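Local coordinates for protein enoyl-CoA hydratase/isomerase (Mycobacterium abscessus, PDB 3QXZ) that probably acts on enoyl-CoA thioesters, as a hydratase or isomerase of the crotonase superfamily, at residues A[18-23]-A[40-45]; A[54-59]-A[191-196]; A[213-218]-A[222-227]. One frame throughout, in Å; residues are numbered along the deposited sequence.

How the contacts relate
The three contacts follow one another along the chain, each closing before the next opens, and together they sample the two faces of the main sheet and the C-terminal helices of a crotonase-like fold. Contacts 1 and 2 lie about 12 Å apart, centre to centre, and share one sheet: strands 17-23 and 54-59 are parallel neighbours, with helix 33-48 packed on one face and helix 186-203 on the other. Contact 3 stands about 25 Å from contact 1 and 26 Å from contact 2, centre to centre, and touches neither. Contacts 1 and 2 are thus mainly core packing, whereas contact 3 lies near a subunit interface, though Met-196 of contact 2 also touches the second subunit.

Contact 1 (A[18-23]-A[40-45]); sequences AVLTLH and GAAYQR. With EDO (1,2-ethanediol), chain I.
Leu-20 reaches from the strand to the helix with both of its methyl groups, and the contact between 18-23 and 40-45 rests mainly on that one side chain. Its CB already points toward the helix. From there CG turns anti to the carbonyl carbon (chi1 -65°), beside the backbone N, and the two branches beyond it straddle Ala-42 CB. CD2 lies 4.0 Å from Ala-42 CB. The other branch, CD1, sits 4.2 Å from the same Ala-42 CB and equally close to Tyr-43 CE1, approaching that ring obliquely. The tyrosine starts out pointing away from the strand, yet its ring swings back far enough to flank the leucine. Ile-55 and Leu-57 of the adjoining strand, with Leu-39 and Leu-46 of the helix, continue the apolar surroundings. On the helix, Gln-44 grips a 1,2-ethanediol, probably from the crystallisation liquor, at both ends: OE1 accepts from O1 at 2.8 Å and NE2 donates to O2 at 2.9 Å. Across the strand-helix interface, by contrast, the chemistry is purely apolar, implying that buried carbon surface rather than directional bonding joins the first strand and helix of this beta-alpha-beta unit.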
ATOM      1  N   ALA A  18      26.749  -6.444   9.872  1.00 12.96           N
ATOM      2  CA  ALA A  18      27.588  -5.393   9.314  1.00 13.54           C
ATOM      3  C   ALA A  18      26.918  -4.046   9.512  1.00 13.57           C
ATOM      4  O   ALA A  18      25.743  -3.880   9.163  1.00 13.81           O
ATOM      5  CB  ALA A  18      27.861  -5.634   7.821  1.00 13.44           C
ATOM      6  N   VAL A  19      27.643  -3.088  10.073  1.00 13.80           N
ATOM      7  CA  VAL A  19      27.138  -1.732  10.229  1.00 13.82           C
ATOM      8  C   VAL A  19      27.911  -0.821   9.291  1.00 13.71           C
ATOM      9  O   VAL A  19      29.152  -0.733   9.360  1.00 14.82           O
ATOM     10  CB  VAL A  19      27.249  -1.220  11.703  1.00 13.72           C
ATOM     11  CG1 VAL A  19      26.683   0.192  11.814  1.00 15.31           C
ATOM     12  CG2 VAL A  19      26.511  -2.156  12.649  1.00 15.36           C
ATOM     13  N   LEU A  20      27.178  -0.163   8.391  1.00 12.79           N
ATOM     14  CA  LEU A  20      27.693   0.876   7.517  1.00 13.11           C
ATOM     15  C   LEU A  20      27.279   2.233   8.044  1.00 13.41           C
ATOM     16  O   LEU A  20      26.077   2.470   8.286  1.00 13.75           O
ATOM     17  CB  LEU A  20      27.157   0.694   6.103  1.00 12.66           C
ATOM     18  CG  LEU A  20      27.600  -0.565   5.362  1.00 12.75           C
ATOM     19  CD1 LEU A  20      26.847  -0.677   4.070  1.00 13.51           C
ATOM     20  CD2 LEU A  20      29.119  -0.522   5.089  1.00 13.92           C
ATOM     21  N   THR A  21      28.258   3.133   8.215  1.00 13.67           N
ATOM     22  CA  THR A  21      27.984   4.463   8.733  1.00 13.84           C
ATOM     23  C   THR A  21      28.370   5.532   7.726  1.00 14.48           C
ATOM     24  O   THR A  21      29.512   5.553   7.242  1.00 14.91           O
ATOM     25  CB  THR A  21      28.741   4.710  10.063  1.00 14.41           C
ATOM     26  OG1 THR A  21      28.409   3.676  10.994  1.00 15.08           O
ATOM     27  CG2 THR A  21      28.342   6.060  10.655  1.00 15.88           C
ATOM     28  N   LEU A  22      27.414   6.406   7.418  1.00 14.01           N
ATOM     29  CA  LEU A  22      27.641   7.564   6.555  1.00 14.61           C
ATOM     30  C   LEU A  22      28.252   8.634   7.448  1.00 15.53           C
ATOM     31  O   LEU A  22      27.606   9.121   8.366  1.00 14.97           O
ATOM     32  CB  LEU A  22      26.323   8.049   5.934  1.00 14.20           C
ATOM     33  CG  LEU A  22      25.484   6.989   5.216  1.00 14.01           C
ATOM     34  CD1 LEU A  22      24.139   7.581   4.807  1.00 14.99           C
ATOM     35  CD2 LEU A  22      26.197   6.417   4.014  1.00 15.51           C
ATOM     36  N   HIS A  23      29.508   8.978   7.178  1.00 16.49           N
ATOM     37  CA  HIS A  23      30.295   9.798   8.103  1.00 18.89           C
ATOM     38  C   HIS A  23      30.822  11.074   7.453  1.00 19.31           C
ATOM     39  O   HIS A  23      31.861  11.063   6.789  1.00 19.30           O
ATOM     40  CB  HIS A  23      31.444   8.967   8.687  1.00 19.32           C
ATOM     41  CG  HIS A  23      32.304   9.716   9.658  1.00 22.57           C
ATOM     42  ND1 HIS A  23      32.065   9.714  11.016  1.00 25.28           N
ATOM     43  CD2 HIS A  23      33.408  10.479   9.470  1.00 25.02           C
ATOM     44  CE1 HIS A  23      32.979  10.453  11.621  1.00 24.85           C
ATOM     45  NE2 HIS A  23      33.807  10.927  10.707  1.00 25.63           N
ATOM     46  N   GLY A  40      27.293   1.315  -2.873  1.00 13.20           N
ATOM     47  CA  GLY A  40      26.919   0.234  -3.772  1.00 13.81           C
ATOM     48  C   GLY A  40      27.924  -0.905  -3.710  1.00 14.46           C
ATOM     49  O   GLY A  40      27.550  -2.077  -3.632  1.00 14.52           O
ATOM     50  N   ALA A  41      29.216  -0.560  -3.730  1.00 14.91           N
ATOM     51  CA  ALA A  41      30.271  -1.576  -3.663  1.00 15.06           C
ATOM     52  C   ALA A  41      30.212  -2.350  -2.356  1.00 14.96           C
ATOM     53  O   ALA A  41      30.403  -3.563  -2.358  1.00 15.01           O
ATOM     54  CB  ALA A  41      31.648  -0.931  -3.835  1.00 16.44           C
ATOM     55  N   ALA A  42      29.937  -1.653  -1.254  1.00 13.99           N
ATOM     56  CA  ALA A  42      29.834  -2.296   0.060  1.00 14.45           C
ATOM     57  C   ALA A  42      28.616  -3.217   0.117  1.00 14.29           C
ATOM     58  O   ALA A  42      28.717  -4.336   0.611  1.00 14.07           O
ATOM     59  CB  ALA A  42      29.770  -1.267   1.181  1.00 14.82           C
ATOM     60  N   TYR A  43      27.470  -2.764  -0.384  1.00 13.10           N
ATOM     61  CA  TYR A  43      26.288  -3.634  -0.457  1.00 12.81           C
ATOM     62  C   TYR A  43      26.618  -4.939  -1.188  1.00 13.09           C
ATOM     63  O   TYR A  43      26.255  -6.019  -0.733  1.00 12.64           O
ATOM     64  CB  TYR A  43      25.133  -2.934  -1.165  1.00 13.00           C
ATOM     65  CG  TYR A  43      24.303  -2.029  -0.298  1.00 12.07           C
ATOM     66  CD1 TYR A  43      24.188  -2.233   1.077  1.00 14.54           C
ATOM     67  CD2 TYR A  43      23.606  -0.975  -0.866  1.00 13.90           C
ATOM     68  CE1 TYR A  43      23.381  -1.411   1.862  1.00 14.70           C
ATOM     69  CE2 TYR A  43      22.807  -0.131  -0.081  1.00 13.12           C
ATOM     70  CZ  TYR A  43      22.718  -0.358   1.280  1.00 12.94           C
ATOM     71  OH  TYR A  43      21.911   0.441   2.069  1.00 14.54           O
ATOM     72  N   GLN A  44      27.292  -4.846  -2.333  1.00 13.83           N
ATOM     73  CA  GLN A  44      27.576  -6.044  -3.113  1.00 14.92           C
ATOM     74  C   GLN A  44      28.520  -7.003  -2.371  1.00 15.12           C
ATOM     75  O   GLN A  44      28.266  -8.213  -2.284  1.00 14.88           O
ATOM     76  CB  GLN A  44      28.150  -5.697  -4.489  1.00 15.36           C
ATOM     77  CG  GLN A  44      28.323  -6.950  -5.374  1.00 19.00           C
ATOM     78  CD  GLN A  44      26.986  -7.601  -5.685  1.00 23.29           C
ATOM     79  OE1 GLN A  44      26.164  -7.035  -6.409  1.00 25.55           O
ATOM     80  NE2 GLN A  44      26.756  -8.799  -5.128  1.00 25.05           N
ATOM     81  N   ARG A  45      29.595  -6.463  -1.806  1.00 14.94           N
ATOM     82  CA  ARG A  45      30.575  -7.286  -1.102  1.00 15.33           C
ATOM     83  C   ARG A  45      29.949  -7.933   0.132  1.00 14.80           C
ATOM     84  O   ARG A  45      30.160  -9.121   0.388  1.00 15.63           O
ATOM     85  CB  ARG A  45      31.795  -6.431  -0.732  1.00 16.43           C
ATOM     86  CG  ARG A  45      32.801  -7.153   0.144  1.00 18.87           C
ATOM     87  CD  ARG A  45      34.060  -6.315   0.366  1.00 23.52           C
ATOM     88  NE  ARG A  45      33.745  -4.925   0.684  1.00 25.32           N
ATOM     89  CZ  ARG A  45      33.314  -4.492   1.867  1.00 25.82           C
ATOM     90  NH1 ARG A  45      33.137  -5.344   2.880  1.00 28.03           N
ATOM     91  NH2 ARG A  45      33.050  -3.200   2.029  1.00 27.10           N
TER
HETATM   92  C1  EDO I 267      22.732  -7.847  -6.058  1.00 25.80           C
HETATM   93  O1  EDO I 267      23.589  -7.714  -7.199  1.00 29.89           O
HETATM   94  C2  EDO I 267      22.767  -9.283  -5.549  1.00 26.12           C
HETATM   95  O2  EDO I 267      23.965  -9.499  -4.787  1.00 22.37           O

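Contact 2 (A[54-59]-A[191-196]); sequences VIVLTG and GAALRM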
ATOM      1  N   VAL A  54      23.015  -9.694   8.231  1.00 10.50           N
ATOM      2  CA  VAL A  54      22.189  -8.477   8.165  1.00 10.57           C
ATOM      3  C   VAL A  54      23.126  -7.296   8.010  1.00 10.37           C
ATOM      4  O   VAL A  54      24.225  -7.284   8.597  1.00 11.01           O
ATOM      5  CB  VAL A  54      21.348  -8.255   9.470  1.00 10.38           C
ATOM      6  CG1 VAL A  54      20.443  -7.033   9.351  1.00 11.40           C
ATOM      7  CG2 VAL A  54      20.536  -9.463   9.831  1.00 12.44           C
ATOM      8  N   ILE A  55      22.670  -6.302   7.247  1.00  9.74           N
ATOM      9  CA  ILE A  55      23.363  -5.032   7.098  1.00  9.45           C
ATOM     10  C   ILE A  55      22.528  -3.936   7.746  1.00  9.34           C
ATOM     11  O   ILE A  55      21.325  -3.822   7.472  1.00  9.76           O
ATOM     12  CB  ILE A  55      23.586  -4.699   5.611  1.00  9.89           C
ATOM     13  CG1 ILE A  55      24.436  -5.778   4.934  1.00 10.73           C
ATOM     14  CG2 ILE A  55      24.206  -3.301   5.447  1.00 11.74           C
ATOM     15  CD1 ILE A  55      24.279  -5.854   3.403  1.00 13.48           C
ATOM     16  N   VAL A  56      23.157  -3.138   8.603  1.00 10.44           N
ATOM     17  CA  VAL A  56      22.515  -1.951   9.190  1.00 10.92           C
ATOM     18  C   VAL A  56      23.182  -0.714   8.621  1.00 11.39           C
ATOM     19  O   VAL A  56      24.405  -0.601   8.691  1.00 12.19           O
ATOM     20  CB  VAL A  56      22.603  -1.966  10.738  1.00 11.02           C
ATOM     21  CG1 VAL A  56      22.012  -0.682  11.348  1.00 12.17           C
ATOM     22  CG2 VAL A  56      21.884  -3.196  11.295  1.00 11.11           C
ATOM     23  N   LEU A  57      22.387   0.183   8.038  1.00 10.28           N
ATOM     24  CA  LEU A  57      22.855   1.467   7.518  1.00 10.77           C
ATOM     25  C   LEU A  57      22.465   2.598   8.465  1.00 11.12           C
ATOM     26  O   LEU A  57      21.296   2.719   8.864  1.00 10.51           O
ATOM     27  CB  LEU A  57      22.259   1.709   6.126  1.00 10.71           C
ATOM     28  CG  LEU A  57      22.691   3.006   5.432  1.00 10.33           C
ATOM     29  CD1 LEU A  57      24.193   3.066   5.155  1.00 12.32           C
ATOM     30  CD2 LEU A  57      21.888   3.130   4.131  1.00 12.05           C
ATOM     31  N   THR A  58      23.440   3.431   8.837  1.00 10.91           N
ATOM     32  CA  THR A  58      23.201   4.501   9.801  1.00 11.43           C
ATOM     33  C   THR A  58      24.093   5.704   9.493  1.00 11.93           C
ATOM     34  O   THR A  58      24.950   5.613   8.615  1.00 11.97           O
ATOM     35  CB  THR A  58      23.368   3.971  11.246  1.00 11.81           C
ATOM     36  OG1 THR A  58      22.651   4.802  12.153  1.00 11.87           O
ATOM     37  CG2 THR A  58      24.838   3.842  11.651  1.00 12.94           C
ATOM     38  N   GLY A  59      23.852   6.828  10.170  1.00 12.26           N
ATOM     39  CA  GLY A  59      24.685   8.027   9.987  1.00 12.94           C
ATOM     40  C   GLY A  59      25.409   8.458  11.246  1.00 14.07           C
ATOM     41  O   GLY A  59      24.966   8.197  12.362  1.00 14.11           O
ATOM     42  N   GLY A 191      20.566   1.304  18.526  1.00 13.94           N
ATOM     43  CA  GLY A 191      20.468   0.152  19.414  1.00 14.01           C
ATOM     44  C   GLY A 191      19.277  -0.734  19.084  1.00 13.25           C
ATOM     45  O   GLY A 191      19.382  -1.958  19.131  1.00 13.76           O
ATOM     46  N   ALA A 192      18.136  -0.125  18.751  1.00 12.77           N
ATOM     47  CA  ALA A 192      16.965  -0.919  18.375  1.00 12.77           C
ATOM     48  C   ALA A 192      17.214  -1.671  17.064  1.00 11.66           C
ATOM     49  O   ALA A 192      16.851  -2.839  16.930  1.00 11.80           O
ATOM     50  CB  ALA A 192      15.718  -0.041  18.255  1.00 12.83           C
ATOM     51  N   ALA A 193      17.842  -1.005  16.101  1.00 11.80           N
ATOM     52  CA  ALA A 193      18.165  -1.645  14.830  1.00 11.58           C
ATOM     53  C   ALA A 193      19.123  -2.834  15.036  1.00 11.65           C
ATOM     54  O   ALA A 193      18.950  -3.907  14.439  1.00 11.19           O
ATOM     55  CB  ALA A 193      18.747  -0.629  13.857  1.00 12.18           C
ATOM     56  N   LEU A 194      20.114  -2.653  15.906  1.00 11.57           N
ATOM     57  CA  LEU A 194      21.079  -3.717  16.217  1.00 12.26           C
ATOM     58  C   LEU A 194      20.422  -4.901  16.934  1.00 11.80           C
ATOM     59  O   LEU A 194      20.733  -6.060  16.630  1.00 12.74           O
ATOM     60  CB  LEU A 194      22.288  -3.176  17.012  1.00 13.26           C
ATOM     61  CG  LEU A 194      23.181  -2.219  16.227  1.00 14.52           C
ATOM     62  CD1 LEU A 194      24.201  -1.543  17.117  1.00 16.81           C
ATOM     63  CD2 LEU A 194      23.873  -2.926  15.093  1.00 18.63           C
ATOM     64  N   ARG A 195      19.498  -4.638  17.856  1.00 12.32           N
ATOM     65  CA  ARG A 195      18.791  -5.745  18.515  1.00 13.12           C
ATOM     66  C   ARG A 195      18.000  -6.554  17.485  1.00 12.64           C
ATOM     67  O   ARG A 195      17.983  -7.798  17.527  1.00 12.66           O
ATOM     68  CB  ARG A 195      17.874  -5.242  19.637  1.00 14.06           C
ATOM     69  CG  ARG A 195      18.643  -4.871  20.929  1.00 17.61           C
ATOM     70  CD  ARG A 195      17.718  -4.589  22.124  1.00 22.46           C
ATOM     71  NE  ARG A 195      16.774  -3.494  21.876  1.00 24.15           N
ATOM     72  CZ  ARG A 195      17.061  -2.197  21.991  1.00 24.86           C
ATOM     73  NH1 ARG A 195      18.273  -1.803  22.367  1.00 26.21           N
ATOM     74  NH2 ARG A 195      16.125  -1.294  21.733  1.00 24.61           N
ATOM     75  N   MET A 196      17.346  -5.853  16.554  1.00 11.99           N
ATOM     76  CA  MET A 196      16.598  -6.527  15.505  1.00 11.35           C
ATOM     77  C   MET A 196      17.530  -7.323  14.590  1.00 10.22           C
ATOM     78  O   MET A 196      17.228  -8.464  14.237  1.00 10.71           O
ATOM     79  CB  MET A 196      15.798  -5.493  14.715  1.00 11.12           C
ATOM     80  CG  MET A 196      14.892  -6.107  13.649  1.00 10.49           C
ATOM     81  SD  MET A 196      14.001  -4.875  12.696  1.00 14.19           S
ATOM     82  CE  MET A 196      12.784  -4.335  13.882  1.00 16.01           C
TER
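Apolar packing is the one kind of interaction that joins 54-59 to 191-196, and it centres on Val-56 against Ala-193 and Leu-194. Val-56 CG1 lies anti to the backbone N (chi1 176°) and comes 4.1 Å from Ala-193 CB, methyl against methyl. The second branch, CG2, reaches the end of Leu-194, whose CD2 is 4.3 Å away. Ala-193 points toward the strand, whereas Leu-194 leaves the helix at its flank and brings only its tip close. Val-56 CA and Ala-193 CA are 7.1 Å apart, consistent with the small alanine at this point. Leu-190 and Ala-197 of the same helix also touch Val-56, while Ala-193 reaches on to Ile-102 and Ala-104 of the next strand. Hydrogen bonds run within the helix, where Arg-195 N bonds to Gly-191 O at 3.0 Å, and between strands of the sheet, where the backbone of Val-56 pairs with Ala-18 and Leu-20; none links the two segments. Where they touch, 54-59 and 191-196 therefore meet through carbon alone. Such a contact depends on the fit of small and branched side chains, here on the face of the sheet away from helix 33-48.

Contact 3 (A[213-218]-A[222-227]); sequences KRLLWD and TGMSAA
Asp-218, Met-224 and Thr-222 carry the contact between 213-218 and 222-227, the first of them chiefly through its backbone. The carbonyl O of Asp-218 accepts two bonds from Thr-222: its backbone N lies 3.0 Å from Asp-218 O, and its OG1 donates to that same oxygen at 2.8 Å. The two donors arrive from opposite faces of the carbonyl plane, the hydroxyl standing 36° out of it. Thr-222 OG1 is set between its own backbone N and carbonyl carbon (chi1 63°), a rotation that turns the hydroxyl back over the last helical turn.

The carboxylate of Asp-218 is occupied elsewhere. Its OD1 forms a salt bridge with Arg-214 NH1 at 2.8 Å; OD1 lies close to the guanidinium plane, while NH1 approaches from above the carboxylate plane, and Arg-214 NE adds a weak bond. OD2 is paired with Arg-232 of helix 226-241, so this one acid bridges charges on both helices and probably helps hold their relative position.

Met-224 folds back toward helix 206-222. Its SD lies 4.3 Å from Asp-218 C. A bend at chi3 (69°) then brings CE to 4.0 Å from Leu-215 CD1. Met-224 and Leu-215 cross at about a right angle, and Val-229 extends the apolar patch, while His-147 of a second subunit packs on Leu-215.

Between these contacts, Gly-223 takes a positive phi and breaks the helical path. Ser-225 then occupies the N-cap position: its side chain caps a backbone N of the next helix, and its own N bonds to Glu-228 OE1, a reciprocal pairing of the capping-box kind. The whole is a short connection between two consecutive helices, 206-222 and 226-241, set in the C-terminal helical region that in the crotonase family contributes to subunit association.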
ATOM      1  N   LYS A 213      13.284 -12.573   1.261  1.00  6.33           N
ATOM      2  CA  LYS A 213      13.573 -11.221   0.790  1.00  6.08           C
ATOM      3  C   LYS A 213      13.523 -11.153  -0.723  1.00  6.44           C
ATOM      4  O   LYS A 213      12.908 -10.245  -1.288  1.00  6.35           O
ATOM      5  CB  LYS A 213      14.938 -10.760   1.287  1.00  6.67           C
ATOM      6  CG  LYS A 213      15.264  -9.360   0.731  1.00  6.14           C
ATOM      7  CD  LYS A 213      16.477  -8.711   1.339  1.00  6.88           C
ATOM      8  CE  LYS A 213      16.759  -7.383   0.647  1.00  6.96           C
ATOM      9  NZ  LYS A 213      17.640  -6.476   1.450  1.00  7.71           N
ATOM     10  N   ARG A 214      14.168 -12.103  -1.392  1.00  6.74           N
ATOM     11  CA  ARG A 214      14.217 -12.048  -2.849  1.00  7.10           C
ATOM     12  C   ARG A 214      12.883 -12.293  -3.507  1.00  7.15           C
ATOM     13  O   ARG A 214      12.614 -11.684  -4.545  1.00  6.94           O
ATOM     14  CB  ARG A 214      15.300 -12.983  -3.386  1.00  7.64           C
ATOM     15  CG  ARG A 214      16.693 -12.449  -3.030  1.00  9.22           C
ATOM     16  CD  ARG A 214      17.337 -11.579  -4.114  1.00 10.67           C
ATOM     17  NE  ARG A 214      16.447 -10.711  -4.866  1.00  9.10           N
ATOM     18  CZ  ARG A 214      16.051  -9.493  -4.494  1.00  7.50           C
ATOM     19  NH1 ARG A 214      15.263  -8.794  -5.316  1.00  8.72           N
ATOM     20  NH2 ARG A 214      16.386  -8.982  -3.294  1.00  8.84           N
ATOM     21  N   LEU A 215      12.021 -13.137  -2.935  1.00  6.53           N
ATOM     22  CA  LEU A 215      10.693 -13.311  -3.539  1.00  6.56           C
ATOM     23  C   LEU A 215       9.843 -12.053  -3.319  1.00  6.04           C
ATOM     24  O   LEU A 215       9.191 -11.559  -4.253  1.00  6.73           O
ATOM     25  CB  LEU A 215       9.996 -14.574  -3.016  1.00  6.64           C
ATOM     26  CG  LEU A 215       8.587 -14.811  -3.577  1.00  6.26           C
ATOM     27  CD1 LEU A 215       8.531 -14.755  -5.114  1.00  7.77           C
ATOM     28  CD2 LEU A 215       8.102 -16.156  -3.090  1.00  7.41           C
ATOM     29  N   LEU A 216       9.856 -11.525  -2.099  1.00  6.44           N
ATOM     30  CA  LEU A 216       9.111 -10.302  -1.826  1.00  6.11           C
ATOM     31  C   LEU A 216       9.464  -9.209  -2.851  1.00  6.72           C
ATOM     32  O   LEU A 216       8.575  -8.618  -3.484  1.00  7.33           O
ATOM     33  CB  LEU A 216       9.374  -9.826  -0.391  1.00  6.91           C
ATOM     34  CG  LEU A 216       8.718  -8.512   0.029  1.00  7.81           C
ATOM     35  CD1 LEU A 216       7.256  -8.652   0.247  1.00 11.50           C
ATOM     36  CD2 LEU A 216       9.402  -8.017   1.315  1.00 11.18           C
ATOM     37  N   TRP A 217      10.759  -8.967  -3.014  1.00  6.30           N
ATOM     38  CA  TRP A 217      11.187  -7.869  -3.859  1.00  6.92           C
ATOM     39  C   TRP A 217      11.181  -8.212  -5.345  1.00  6.51           C
ATOM     40  O   TRP A 217      10.790  -7.351  -6.147  1.00  7.74           O
ATOM     41  CB  TRP A 217      12.543  -7.342  -3.409  1.00  7.15           C
ATOM     42  CG  TRP A 217      12.484  -6.531  -2.159  1.00  6.28           C
ATOM     43  CD1 TRP A 217      13.008  -6.841  -0.928  1.00  7.48           C
ATOM     44  CD2 TRP A 217      11.861  -5.253  -2.025  1.00  7.65           C
ATOM     45  NE1 TRP A 217      12.739  -5.824  -0.028  1.00  8.47           N
ATOM     46  CE2 TRP A 217      12.047  -4.834  -0.684  1.00  8.27           C
ATOM     47  CE3 TRP A 217      11.168  -4.405  -2.918  1.00  8.39           C
ATOM     48  CZ2 TRP A 217      11.583  -3.608  -0.217  1.00  9.34           C
ATOM     49  CZ3 TRP A 217      10.706  -3.181  -2.446  1.00 10.19           C
ATOM     50  CH2 TRP A 217      10.895  -2.803  -1.097  1.00  9.83           C
ATOM     51  N   ASP A 218      11.601  -9.420  -5.747  1.00  6.32           N
ATOM     52  CA  ASP A 218      11.520  -9.766  -7.183  1.00  6.81           C
ATOM     53  C   ASP A 218      10.104  -9.633  -7.684  1.00  6.65           C
ATOM     54  O   ASP A 218       9.883  -9.160  -8.801  1.00  7.27           O
ATOM     55  CB  ASP A 218      11.978 -11.195  -7.494  1.00  7.29           C
ATOM     56  CG  ASP A 218      13.495 -11.392  -7.413  1.00  8.70           C
ATOM     57  OD1 ASP A 218      14.280 -10.412  -7.354  1.00  9.30           O
ATOM     58  OD2 ASP A 218      13.889 -12.559  -7.428  1.00  8.17           O
ATOM     59  N   THR A 222       9.377  -6.998 -10.813  1.00  7.94           N
ATOM     60  CA  THR A 222       9.042  -7.554 -12.117  1.00  9.17           C
ATOM     61  C   THR A 222       7.537  -7.677 -12.330  1.00  9.47           C
ATOM     62  O   THR A 222       7.121  -8.128 -13.404  1.00 12.40           O
ATOM     63  CB  THR A 222       9.676  -8.948 -12.344  1.00  9.16           C
ATOM     64  OG1 THR A 222       9.150  -9.877 -11.388  1.00  9.21           O
ATOM     65  CG2 THR A 222      11.198  -8.897 -12.248  1.00 10.64           C
ATOM     66  N   GLY A 223       6.715  -7.330 -11.338  1.00  9.12           N
ATOM     67  CA  GLY A 223       5.252  -7.423 -11.508  1.00  9.77           C
ATOM     68  C   GLY A 223       4.766  -8.862 -11.617  1.00  8.94           C
ATOM     69  O   GLY A 223       3.922  -9.169 -12.453  1.00  9.85           O
ATOM     70  N   MET A 224       5.279  -9.775 -10.794  1.00  7.72           N
ATOM     71  CA  MET A 224       4.857 -11.182 -10.881  1.00  8.24           C
ATOM     72  C   MET A 224       3.362 -11.316 -10.583  1.00  7.18           C
ATOM     73  O   MET A 224       2.822 -10.612  -9.701  1.00  8.21           O
ATOM     74  CB  MET A 224       5.641 -12.048  -9.870  1.00  8.75           C
ATOM     75  CG  MET A 224       7.059 -12.316 -10.296  1.00  8.83           C
ATOM     76  SD  MET A 224       8.079 -13.123  -9.045  1.00 10.95           S
ATOM     77  CE  MET A 224       7.350 -14.717  -8.982  1.00 14.38           C
ATOM     78  N   SER A 225       2.691 -12.216 -11.292  1.00  8.08           N
ATOM     79  CA  SER A 225       1.283 -12.524 -10.999  1.00  7.30           C
ATOM     80  C   SER A 225       1.183 -13.319  -9.695  1.00  7.29           C
ATOM     81  O   SER A 225       2.155 -13.912  -9.203  1.00  7.19           O
ATOM     82  CB  SER A 225       0.677 -13.329 -12.126  1.00  7.88           C
ATOM     83  OG  SER A 225       1.256 -14.621 -12.114  1.00  8.69           O
ATOM     84  N   ALA A 226      -0.025 -13.386  -9.147  1.00  6.93           N
ATOM     85  CA  ALA A 226      -0.255 -14.229  -7.965  1.00  7.22           C
ATOM     86  C   ALA A 226       0.118 -15.688  -8.229  1.00  7.20           C
ATOM     87  O   ALA A 226       0.774 -16.311  -7.397  1.00  7.22           O
ATOM     88  CB  ALA A 226      -1.722 -14.108  -7.471  1.00  8.32           C
ATOM     89  N   ALA A 227      -0.256 -16.219  -9.387  1.00  7.24           N
ATOM     90  CA  ALA A 227       0.083 -17.604  -9.703  1.00  7.48           C
ATOM     91  C   ALA A 227       1.596 -17.793  -9.740  1.00  7.44           C
ATOM     92  O   ALA A 227       2.093 -18.828  -9.294  1.00  8.08           O
ATOM     93  CB  ALA A 227      -0.535 -18.011 -11.038  1.00  9.20           C
TER